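Local coordinates for PhnB protein (Bacillus cereus, PDB 3OMS), which is of unknown function but belongs to the PhnB-like branch of the glyoxalase superfamily and is named as a putative 3-demethylubiquinone-9 3-methyltransferase, at residues V38-Y43 / G52-A57; I108-G113 / F121-D126; F14-G19 / V73-T78; M25-S30 / H100-D105. All coordinates share one frame; numbering follows the deposited sequence.

Contact 1: residues V38-Y43 / G52-A57; sequences VSISRY and GTVIHA
Tyr43 and Ile55 make the main aromatic contact, a CH-pi interaction: Ile55 CG1 stands over the ring centre, 3.5 Å from the Tyr43 centroid and only 3° off the ring normal. Tyr43 meets it with CG anti to the carbonyl carbon (chi1 -76°). At the edge of the same ring, near its plane, Thr53 OG1 comes within 3.2 Å of Tyr43 CD2, and also bonds to Lys50 O. A water joins Tyr43 OH to Ile55 O. The apolar contacts involve Ile40, whose CD1 touches Val54 CG2 at 3.9 Å, the two side chains crossing at about a right angle; its CB rests 4.1 Å from Ala57 CB. In the antiparallel backbone pairing, Ser41 N donates to His56 O at 2.9 Å, Tyr43 N to Thr53 O at 2.8 Å, and Gly52 N to Tyr43 O. Ile55 N reaches Ser41 O at 2.8 Å with a bent N-H...O angle of 136°; here Ile55 and His56 both face Ser41, a classic beta bulge. The hairpin puts strand 37-42 at the margin of its sheet within the chain, beside strand 54-61; helix 21-29 covers the face carrying Ile40, Val54 and Ala57, and its Glu22 forms a salt bridge with Arg42.

Contact 2: residues I108-G113 / F121-D126; sequences ILMPLG and FGWLND
Phe121 opens the pairing with Gly113 through two backbone bonds, Phe121 N to Gly113 O at 2.9 Å and Gly113 N to Phe121 O at 3.0 Å. Its ring offers an edge to Met110, a selenomethionine: SE lies 3.9 Å from Phe121 CE2, near the ring plane, in a Met-aromatic contact. At Gly122 the two backbones come close, CA being 4.0 Å from Leu112 CA, and Leu112 CD1 reaches over to the Phe121-Gly122 peptide. Trp123 is the hub, its CG anti to the backbone N (chi1 -164°). Its N donates to Met110 O at 2.8 Å, in the carbonyl plane and on a lone pair, while its own O accepts from both Leu109 N and Met110 N, which arrive from the same face of the carbonyl plane. Two residues facing one make this a classic beta bulge. Leu109 CD1 sits over the indole, 4.0 Å from the centroid of the five-membered ring and 24° off its normal, a CH-pi contact; Trp123 NE1 is bonded to Ser131 OG, and Met16 of the second subunit also packs on this side chain. Leu124 points to the other face, where its CB meets Ile108 CD1 at 4.1 Å, and where Phe99 of helix 92-103 packs on it. Asn125 adds its amide, ND2 lying 3.8 Å from Leu109 CD1. Across this contact, then, the polar work is done by main-chain groups, whereas the side chains meet through carbon, selenium and aromatic surfaces: the bulge brings two N-H groups to one carbonyl, with Leu109 CD1 over an indole face.

Contact 3: residues F14-G19 / V73-T78; sequences FLMFEG and VNHNFT
Glu18 turns its carboxylate to the chain at Asn74 and His75, and the two oxygens take different partners. His75 N donates to OE2 at 2.8 Å in a nearly straight bond, on the syn side and 29° out of the carboxylate plane. Asn74 ND2 reaches OE1 at 3.4 Å in a weak bond, the amide and carboxylate planes standing 62° apart. A water also links OE1 to His75 O. Glu18 follows strand 11-17, an edge of its sheet within the chain, and residues 73-78 form part of the linker between the two halves of the glyoxalase-type fold. The sheet runs on beyond this edge, since Phe14 and Leu15 pair in an antiparallel ladder with a strand of the second subunit. The Met16 side chain, a selenomethionine, crosses those of His75 and Phe77 at about a right angle. Its chain bends at chi3 (65°), and the CE so placed meets the edge of the Phe77 ring, 3.4 Å from CE1, while SE lies obliquely 4.7 Å from the His75 centroid. Above one face of the Phe77 ring, offset toward the rim, lies His75 CB. A water bridges Met16 O and Thr78 OG1, and Phe77 packs further on Pro81 of the second subunit.

Contact 4: residues M25-S30 / H100-D105; sequences MNFYTS and HKLAQD
Phe27 drives the tip of its ring against the end of helix 92-103: CZ lies 3.4 Å from Lys101 O, which sits at the ring edge near its plane. Phe27 CG is anti to the backbone N (chi1 177°), and the ring beyond it meets helix 92-103. Leu102 fills the tight part. Its CD2 touches Phe27 CE2 at 3.9 Å and approaches Tyr28 CE1 at 4.4 Å, oblique to both rings. Tyr28 is buried, its hydroxyl bonded to Asp126 OD2 and its ring edge-to-face with Trp132, while Leu102 packs on Leu124 as well. The other side is looser and wet. The extended Lys101 chain brings NZ no nearer than 4.2 Å to Ser30 O, and a water spans the rest, donating to Ser30 OG at 2.6 Å and accepting only a weak bond from Lys101 NZ at 3.2 Å. Ser30 OG in turn donates to Phe27 O in the carbonyl plane, on a lone pair, and Ser30 N bonds to the same oxygen at 3.1 Å, so that two donors from Ser30 hold this carbonyl. No direct hydrogen bond joins the two segments; their nearest CA atoms, those of Tyr28 and Leu102, are 8.7 Å apart. The contact is thus a sparse packing of helix 21-29 on helix 92-103, consistent with a glyoxalase-type fold in which helices and two mixed sheets pack together.

In the fold
Contacts 1 and 2 are equivalent strand pairings in the two four-stranded sheets, each bulged and backbone-bonded; they lie on opposite sides of the chain's centre, about 30 Å apart between centres. Contact 1 is a surface hairpin, contact 2 partly buried. Contact 3 is also superficial, but there a carboxylate and waters replace the strand ladder, at an edge that continues into the second subunit. Contact 4 lies nearest the middle of the chain and relies mostly on side-chain packing, with a water at one side. It touches the other three: Met25 lies against Ala57 and Ile40 of contact 1, Tyr28 meets Leu15 and Phe17 of contact 3, and Ala103 packs on Ile108 and Leu124 of contact 2.

Contact 1: residues V38-Y43 / G52-A57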
# COMPACT_ATOMS: atom_id res chain seq x y z
N VAL A 38 6.19 13.89 -10.15
CA VAL A 38 6.77 15.02 -9.40
C VAL A 38 8.29 15.09 -9.57
O VAL A 38 8.86 16.16 -9.89
CB VAL A 38 6.38 14.97 -7.87
CG1 VAL A 38 7.14 16.06 -7.10
CG2 VAL A 38 4.85 15.19 -7.71
N SER A 39 8.96 13.97 -9.31
CA SER A 39 10.42 13.88 -9.35
C SER A 39 10.83 12.49 -9.76
O SER A 39 10.14 11.51 -9.45
CB SER A 39 11.04 14.22 -7.99
OG SER A 39 10.61 13.36 -6.95
N ILE A 40 11.96 12.39 -10.45
CA ILE A 40 12.46 11.05 -10.85
C ILE A 40 13.96 11.12 -11.00
O ILE A 40 14.48 12.05 -11.64
CB ILE A 40 11.79 10.57 -12.18
CG1 ILE A 40 12.39 9.23 -12.66
CG2 ILE A 40 11.96 11.66 -13.29
CD1 ILE A 40 11.56 8.50 -13.72
N SER A 41 14.68 10.21 -10.34
CA SER A 41 16.12 10.06 -10.59
C SER A 41 16.39 8.63 -11.06
O SER A 41 15.73 7.68 -10.62
CB SER A 41 16.95 10.38 -9.35
OG SER A 41 16.41 9.72 -8.23
N ARG A 42 17.32 8.51 -12.01
CA ARG A 42 17.62 7.26 -12.71
C ARG A 42 19.09 6.92 -12.59
O ARG A 42 19.93 7.82 -12.57
CB ARG A 42 17.31 7.41 -14.19
CG ARG A 42 15.90 7.81 -14.50
CD ARG A 42 15.63 7.78 -15.98
NE ARG A 42 14.31 8.30 -16.31
CZ ARG A 42 14.03 9.59 -16.50
NH1 ARG A 42 14.97 10.51 -16.36
NH2 ARG A 42 12.79 9.97 -16.82
N TYR A 43 19.39 5.63 -12.54
CA TYR A 43 20.75 5.16 -12.37
C TYR A 43 21.54 5.51 -13.61
O TYR A 43 21.07 5.28 -14.73
CB TYR A 43 20.78 3.64 -12.13
CG TYR A 43 20.37 3.25 -10.73
CD1 TYR A 43 21.23 3.48 -9.64
CD2 TYR A 43 19.11 2.73 -10.49
CE1 TYR A 43 20.86 3.13 -8.37
CE2 TYR A 43 18.72 2.39 -9.21
CZ TYR A 43 19.60 2.58 -8.17
OH TYR A 43 19.18 2.25 -6.91
N GLY A 52 19.47 3.67 -16.46
CA GLY A 52 18.11 4.12 -16.84
C GLY A 52 16.95 3.74 -15.93
O GLY A 52 15.86 4.29 -16.07
N THR A 53 17.15 2.78 -15.02
CA THR A 53 16.11 2.40 -14.08
C THR A 53 16.00 3.45 -12.95
O THR A 53 16.93 4.24 -12.72
CB THR A 53 16.33 0.98 -13.47
OG1 THR A 53 17.46 1.00 -12.60
CG2 THR A 53 16.49 -0.06 -14.61
N VAL A 54 14.87 3.41 -12.23
CA VAL A 54 14.56 4.43 -11.22
C VAL A 54 15.28 4.20 -9.89
O VAL A 54 15.08 3.17 -9.20
CB VAL A 54 13.05 4.53 -11.01
CG1 VAL A 54 12.66 5.49 -9.83
CG2 VAL A 54 12.35 4.96 -12.32
N ILE A 55 16.10 5.17 -9.51
CA ILE A 55 16.64 5.22 -8.17
C ILE A 55 15.51 5.51 -7.17
O ILE A 55 15.29 4.77 -6.20
CB ILE A 55 17.70 6.34 -8.00
CG1 ILE A 55 18.86 6.20 -9.00
CG2 ILE A 55 18.27 6.33 -6.59
CD1 ILE A 55 19.89 7.39 -8.91
N HIS A 56 14.81 6.62 -7.41
CA HIS A 56 13.64 6.99 -6.62
C HIS A 56 12.78 7.90 -7.49
O HIS A 56 13.33 8.66 -8.29
CB HIS A 56 14.04 7.66 -5.30
CG HIS A 56 14.84 8.93 -5.45
ND1 HIS A 56 14.26 10.15 -5.73
CD2 HIS A 56 16.17 9.16 -5.32
CE1 HIS A 56 15.20 11.07 -5.79
NE2 HIS A 56 16.37 10.50 -5.55
N ALA A 57 11.47 7.79 -7.33
CA ALA A 57 10.52 8.69 -7.99
C ALA A 57 9.31 8.92 -7.09
O ALA A 57 8.89 8.01 -6.34
CB ALA A 57 10.07 8.11 -9.35
O HOH W 1 12.10 11.35 -6.29
O HOH W 2 16.37 2.13 -6.60

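Contact 2: residues I108-G113 / F121-D126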
# COMPACT_ATOMS: atom_id res chain seq x y z
N ILE A 108 -7.81 -10.99 -13.40
CA ILE A 108 -9.03 -10.60 -12.72
C ILE A 108 -9.25 -11.44 -11.48
O ILE A 108 -9.24 -12.66 -11.54
CB ILE A 108 -10.25 -10.74 -13.64
CG1 ILE A 108 -10.04 -9.98 -14.95
CG2 ILE A 108 -11.53 -10.29 -12.93
CD1 ILE A 108 -9.70 -8.46 -14.83
N LEU A 109 -9.48 -10.78 -10.36
CA LEU A 109 -9.77 -11.49 -9.13
C LEU A 109 -11.29 -11.57 -8.91
O LEU A 109 -11.83 -12.63 -8.56
CB LEU A 109 -9.05 -10.81 -7.98
CG LEU A 109 -7.53 -10.74 -8.13
CD1 LEU A 109 -6.84 -10.14 -6.87
CD2 LEU A 109 -7.05 -12.20 -8.39
N MSE A 110 -11.96 -10.42 -9.08
CA MSE A 110 -13.41 -10.31 -9.13
C MSE A 110 -13.79 -9.39 -10.28
O MSE A 110 -13.41 -8.20 -10.31
CB MSE A 110 -13.98 -9.78 -7.79
CG MSE A 110 -13.65 -10.73 -6.66
SE MSE A 110 -14.24 -10.03 -4.91
CE MSE A 110 -16.12 -10.33 -5.17
N PRO A 111 -14.54 -9.93 -11.25
CA PRO A 111 -14.86 -9.13 -12.41
C PRO A 111 -15.73 -7.95 -12.05
O PRO A 111 -16.50 -8.00 -11.06
CB PRO A 111 -15.63 -10.12 -13.29
CG PRO A 111 -16.21 -11.08 -12.38
CD PRO A 111 -15.16 -11.27 -11.32
N LEU A 112 -15.63 -6.89 -12.85
CA LEU A 112 -16.34 -5.64 -12.60
C LEU A 112 -17.82 -5.84 -12.84
O LEU A 112 -18.27 -6.19 -13.97
CB LEU A 112 -15.82 -4.53 -13.50
CG LEU A 112 -16.50 -3.17 -13.28
CD1 LEU A 112 -16.27 -2.71 -11.86
CD2 LEU A 112 -16.02 -2.13 -14.29
N GLY A 113 -18.62 -5.58 -11.79
CA GLY A 113 -20.05 -5.74 -11.93
C GLY A 113 -20.77 -5.50 -10.62
O GLY A 113 -20.19 -4.91 -9.70
N PHE A 121 -18.41 -2.97 -8.51
CA PHE A 121 -17.13 -3.29 -7.86
C PHE A 121 -16.34 -4.29 -8.68
O PHE A 121 -16.90 -5.20 -9.32
CB PHE A 121 -17.36 -3.90 -6.48
CG PHE A 121 -16.10 -4.40 -5.81
CD1 PHE A 121 -15.31 -3.52 -5.05
CD2 PHE A 121 -15.73 -5.74 -5.90
CE1 PHE A 121 -14.15 -3.97 -4.40
CE2 PHE A 121 -14.57 -6.20 -5.26
CZ PHE A 121 -13.78 -5.30 -4.49
N GLY A 122 -15.02 -4.14 -8.66
CA GLY A 122 -14.14 -5.14 -9.24
C GLY A 122 -12.80 -5.15 -8.57
O GLY A 122 -12.41 -4.16 -7.90
N TRP A 123 -12.06 -6.24 -8.77
CA TRP A 123 -10.76 -6.42 -8.12
C TRP A 123 -9.87 -7.13 -9.12
O TRP A 123 -10.25 -8.12 -9.73
CB TRP A 123 -10.90 -7.27 -6.85
CG TRP A 123 -9.75 -7.23 -5.89
CD1 TRP A 123 -8.48 -6.86 -6.15
CD2 TRP A 123 -9.80 -7.57 -4.50
NE1 TRP A 123 -7.70 -7.00 -5.01
CE2 TRP A 123 -8.50 -7.43 -3.99
CE3 TRP A 123 -10.83 -7.97 -3.64
CZ2 TRP A 123 -8.20 -7.63 -2.62
CZ3 TRP A 123 -10.52 -8.22 -2.28
CH2 TRP A 123 -9.21 -8.04 -1.80
N LEU A 124 -8.69 -6.57 -9.34
CA LEU A 124 -7.75 -7.16 -10.28
C LEU A 124 -6.32 -6.94 -9.83
O LEU A 124 -6.07 -6.15 -8.88
CB LEU A 124 -7.92 -6.51 -11.66
CG LEU A 124 -7.89 -4.96 -11.81
CD1 LEU A 124 -6.42 -4.49 -11.72
CD2 LEU A 124 -8.49 -4.57 -13.17
N ASN A 125 -5.40 -7.66 -10.48
CA ASN A 125 -3.99 -7.29 -10.49
C ASN A 125 -3.62 -6.73 -11.81
O ASN A 125 -4.02 -7.27 -12.84
CB ASN A 125 -3.11 -8.52 -10.23
CG ASN A 125 -3.36 -9.19 -8.88
OD1 ASN A 125 -3.25 -10.43 -8.78
ND2 ASN A 125 -3.58 -8.42 -7.85
N ASP A 126 -2.92 -5.61 -11.85
CA ASP A 126 -2.55 -5.05 -13.14
C ASP A 126 -1.36 -5.82 -13.75
O ASP A 126 -0.85 -6.81 -13.19
CB ASP A 126 -2.34 -3.53 -13.01
CG ASP A 126 -1.10 -3.18 -12.22
OD1 ASP A 126 -0.25 -4.09 -12.06
OD2 ASP A 126 -0.99 -1.98 -11.82

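Contact 3: residues F14-G19 / V73-T78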
# COMPACT_ATOMS: atom_id res chain seq x y z
N PHE A 14 4.45 3.05 -1.09
CA PHE A 14 5.77 2.97 -1.70
C PHE A 14 5.83 1.63 -2.45
O PHE A 14 5.67 0.52 -1.86
CB PHE A 14 6.84 3.00 -0.63
CG PHE A 14 8.28 3.09 -1.11
CD1 PHE A 14 9.04 4.23 -0.83
CD2 PHE A 14 8.92 1.99 -1.71
CE1 PHE A 14 10.36 4.31 -1.20
CE2 PHE A 14 10.25 2.08 -2.07
CZ PHE A 14 10.97 3.27 -1.79
N LEU A 15 6.02 1.72 -3.77
CA LEU A 15 6.02 0.56 -4.63
C LEU A 15 7.44 0.24 -5.14
O LEU A 15 8.13 1.09 -5.70
CB LEU A 15 5.04 0.79 -5.80
CG LEU A 15 3.52 0.75 -5.53
CD1 LEU A 15 2.98 1.88 -4.61
CD2 LEU A 15 2.78 0.78 -6.89
N MSE A 16 7.87 -1.02 -4.93
CA MSE A 16 9.13 -1.47 -5.39
C MSE A 16 8.97 -2.44 -6.58
O MSE A 16 8.47 -3.57 -6.42
CB MSE A 16 9.87 -2.15 -4.24
CG MSE A 16 11.26 -2.63 -4.60
SE MSE A 16 12.27 -3.21 -3.03
CE MSE A 16 11.16 -4.69 -2.59
N PHE A 17 9.45 -1.95 -7.73
CA PHE A 17 9.46 -2.64 -9.00
C PHE A 17 10.86 -3.20 -9.25
O PHE A 17 11.79 -2.94 -8.46
CB PHE A 17 9.04 -1.66 -10.15
CG PHE A 17 7.65 -1.17 -10.05
CD1 PHE A 17 6.62 -1.86 -10.65
CD2 PHE A 17 7.35 0.04 -9.42
CE1 PHE A 17 5.29 -1.36 -10.57
CE2 PHE A 17 6.08 0.52 -9.32
CZ PHE A 17 5.01 -0.20 -9.92
N GLU A 18 11.03 -4.01 -10.30
CA GLU A 18 12.36 -4.47 -10.72
C GLU A 18 12.67 -4.12 -12.18
O GLU A 18 13.16 -4.97 -12.95
CB GLU A 18 12.54 -6.00 -10.46
CG GLU A 18 12.48 -6.32 -8.95
CD GLU A 18 12.68 -7.78 -8.60
OE1 GLU A 18 12.81 -8.64 -9.50
OE2 GLU A 18 12.75 -8.03 -7.37
N GLY A 19 12.42 -2.88 -12.56
CA GLY A 19 12.72 -2.42 -13.92
C GLY A 19 11.58 -1.71 -14.61
O GLY A 19 11.80 -1.08 -15.62
N VAL A 73 18.30 -4.99 -6.51
CA VAL A 73 18.45 -6.38 -6.11
C VAL A 73 17.23 -7.13 -6.60
O VAL A 73 16.12 -6.62 -6.45
CB VAL A 73 18.45 -6.49 -4.57
CG1 VAL A 73 18.32 -7.96 -4.11
CG2 VAL A 73 19.69 -5.81 -3.99
N ASN A 74 17.41 -8.33 -7.13
CA ASN A 74 16.26 -9.17 -7.47
C ASN A 74 15.77 -9.85 -6.21
O ASN A 74 16.55 -10.49 -5.51
CB ASN A 74 16.65 -10.26 -8.48
CG ASN A 74 16.98 -9.69 -9.85
OD1 ASN A 74 18.09 -9.92 -10.35
ND2 ASN A 74 16.04 -8.94 -10.47
N HIS A 75 14.48 -9.74 -5.93
CA HIS A 75 13.90 -10.35 -4.73
C HIS A 75 13.10 -11.60 -5.06
O HIS A 75 12.70 -11.80 -6.22
CB HIS A 75 13.05 -9.29 -4.01
CG HIS A 75 13.87 -8.21 -3.39
ND1 HIS A 75 13.92 -6.92 -3.89
CD2 HIS A 75 14.71 -8.23 -2.33
CE1 HIS A 75 14.74 -6.20 -3.15
NE2 HIS A 75 15.23 -6.97 -2.20
N ASN A 76 12.88 -12.46 -4.07
CA ASN A 76 12.07 -13.65 -4.29
C ASN A 76 10.56 -13.41 -4.09
O ASN A 76 9.76 -14.34 -4.14
CB ASN A 76 12.61 -14.86 -3.46
CG ASN A 76 12.32 -14.76 -1.95
OD1 ASN A 76 11.56 -13.87 -1.47
ND2 ASN A 76 12.88 -15.71 -1.20
N PHE A 77 10.16 -12.15 -3.95
CA PHE A 77 8.74 -11.79 -3.79
C PHE A 77 8.40 -10.69 -4.76
O PHE A 77 9.29 -10.01 -5.33
CB PHE A 77 8.49 -11.29 -2.35
CG PHE A 77 9.39 -10.14 -1.95
CD1 PHE A 77 9.10 -8.85 -2.32
CD2 PHE A 77 10.51 -10.37 -1.18
CE1 PHE A 77 9.95 -7.81 -1.96
CE2 PHE A 77 11.35 -9.33 -0.80
CZ PHE A 77 11.08 -8.07 -1.19
N THR A 78 7.10 -10.42 -4.91
CA THR A 78 6.65 -9.22 -5.60
C THR A 78 5.33 -8.80 -4.95
O THR A 78 5.04 -9.20 -3.82
CB THR A 78 6.52 -9.44 -7.15
OG1 THR A 78 6.18 -8.21 -7.82
CG2 THR A 78 5.49 -10.55 -7.46
O HOH W 3 8.08 -6.09 -7.45
O HOH W 4 13.44 -10.97 -8.83
O HOH W 5 12.36 -6.23 -5.78
O HOH W 6 9.86 -7.46 -5.88

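Contact 4: residues M25-S30 / H100-D105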
# COMPACT_ATOMS: atom_id res chain seq x y z
N MSE A 25 4.57 4.14 -13.52
CA MSE A 25 4.19 5.48 -13.12
C MSE A 25 3.54 6.28 -14.24
O MSE A 25 2.52 6.95 -14.05
CB MSE A 25 5.44 6.23 -12.64
CG MSE A 25 5.24 7.48 -11.97
SE MSE A 25 6.94 7.84 -10.95
CE MSE A 25 8.18 7.78 -12.49
N ASN A 26 4.14 6.23 -15.42
CA ASN A 26 3.54 6.89 -16.57
C ASN A 26 2.12 6.35 -16.85
O ASN A 26 1.20 7.12 -17.17
CB ASN A 26 4.48 6.81 -17.80
CG ASN A 26 5.59 7.89 -17.73
OD1 ASN A 26 5.32 9.05 -17.90
ND2 ASN A 26 6.78 7.49 -17.46
N PHE A 27 1.95 5.05 -16.68
CA PHE A 27 0.63 4.41 -16.86
C PHE A 27 -0.34 4.88 -15.82
O PHE A 27 -1.42 5.37 -16.16
CB PHE A 27 0.79 2.89 -16.82
CG PHE A 27 -0.51 2.13 -16.91
CD1 PHE A 27 -1.39 2.34 -17.96
CD2 PHE A 27 -0.80 1.14 -15.98
CE1 PHE A 27 -2.57 1.58 -18.08
CE2 PHE A 27 -1.96 0.38 -16.08
CZ PHE A 27 -2.84 0.60 -17.11
N TYR A 28 0.06 4.84 -14.54
CA TYR A 28 -0.88 5.17 -13.45
C TYR A 28 -1.31 6.63 -13.49
O TYR A 28 -2.48 6.95 -13.30
CB TYR A 28 -0.26 4.87 -12.08
CG TYR A 28 0.06 3.41 -11.85
CD1 TYR A 28 -0.66 2.37 -12.51
CD2 TYR A 28 1.04 3.05 -10.96
CE1 TYR A 28 -0.34 1.06 -12.26
CE2 TYR A 28 1.38 1.78 -10.74
CZ TYR A 28 0.69 0.76 -11.37
OH TYR A 28 1.05 -0.51 -11.05
N THR A 29 -0.37 7.52 -13.75
CA THR A 29 -0.70 8.92 -13.74
C THR A 29 -1.62 9.29 -14.93
O THR A 29 -2.22 10.34 -14.92
CB THR A 29 0.52 9.84 -13.75
OG1 THR A 29 1.34 9.52 -14.86
CG2 THR A 29 1.35 9.70 -12.47
N SER A 30 -1.75 8.42 -15.93
CA SER A 30 -2.70 8.66 -17.03
C SER A 30 -4.17 8.28 -16.72
O SER A 30 -5.08 8.61 -17.51
CB SER A 30 -2.25 7.88 -18.27
OG SER A 30 -2.64 6.50 -18.22
N HIS A 100 -10.95 -1.29 -17.15
CA HIS A 100 -10.58 -1.88 -18.45
C HIS A 100 -9.12 -1.60 -18.76
O HIS A 100 -8.41 -2.46 -19.24
CB HIS A 100 -11.51 -1.31 -19.54
CG HIS A 100 -11.11 -1.63 -20.94
ND1 HIS A 100 -11.19 -2.90 -21.48
CD2 HIS A 100 -10.70 -0.82 -21.95
CE1 HIS A 100 -10.82 -2.85 -22.75
NE2 HIS A 100 -10.53 -1.60 -23.05
N LYS A 101 -8.67 -0.39 -18.44
CA LYS A 101 -7.29 -0.06 -18.67
C LYS A 101 -6.36 -0.89 -17.78
O LYS A 101 -5.37 -1.44 -18.26
CB LYS A 101 -7.04 1.46 -18.49
CG LYS A 101 -7.58 2.30 -19.69
CD LYS A 101 -7.32 3.77 -19.46
CE LYS A 101 -7.66 4.75 -20.61
NZ LYS A 101 -7.39 6.14 -19.96
N LEU A 102 -6.68 -0.96 -16.49
CA LEU A 102 -5.86 -1.71 -15.50
C LEU A 102 -5.88 -3.22 -15.75
O LEU A 102 -4.91 -3.92 -15.44
CB LEU A 102 -6.35 -1.40 -14.07
CG LEU A 102 -6.04 -0.05 -13.46
CD1 LEU A 102 -6.90 0.14 -12.17
CD2 LEU A 102 -4.54 0.07 -13.15
N ALA A 103 -6.99 -3.72 -16.31
CA ALA A 103 -7.12 -5.14 -16.65
C ALA A 103 -6.21 -5.61 -17.80
O ALA A 103 -6.03 -6.83 -17.94
CB ALA A 103 -8.63 -5.48 -17.01
N GLN A 104 -5.68 -4.69 -18.63
CA GLN A 104 -4.93 -5.10 -19.84
C GLN A 104 -3.68 -5.86 -19.42
O GLN A 104 -2.87 -5.36 -18.63
CB GLN A 104 -4.54 -3.91 -20.69
CG GLN A 104 -5.68 -2.92 -21.09
CD GLN A 104 -6.82 -3.48 -21.98
OE1 GLN A 104 -7.36 -4.56 -21.73
NE2 GLN A 104 -7.25 -2.67 -22.95
N ASP A 105 -3.58 -7.10 -19.85
CA ASP A 105 -2.49 -8.02 -19.48
C ASP A 105 -2.40 -8.22 -17.96
O ASP A 105 -1.36 -8.58 -17.42
CB ASP A 105 -1.16 -7.53 -20.08
CG ASP A 105 -1.11 -7.68 -21.59
OD1 ASP A 105 -1.91 -8.46 -22.15
OD2 ASP A 105 -0.29 -7.02 -22.23
O HOH W 7 -4.22 5.54 -20.01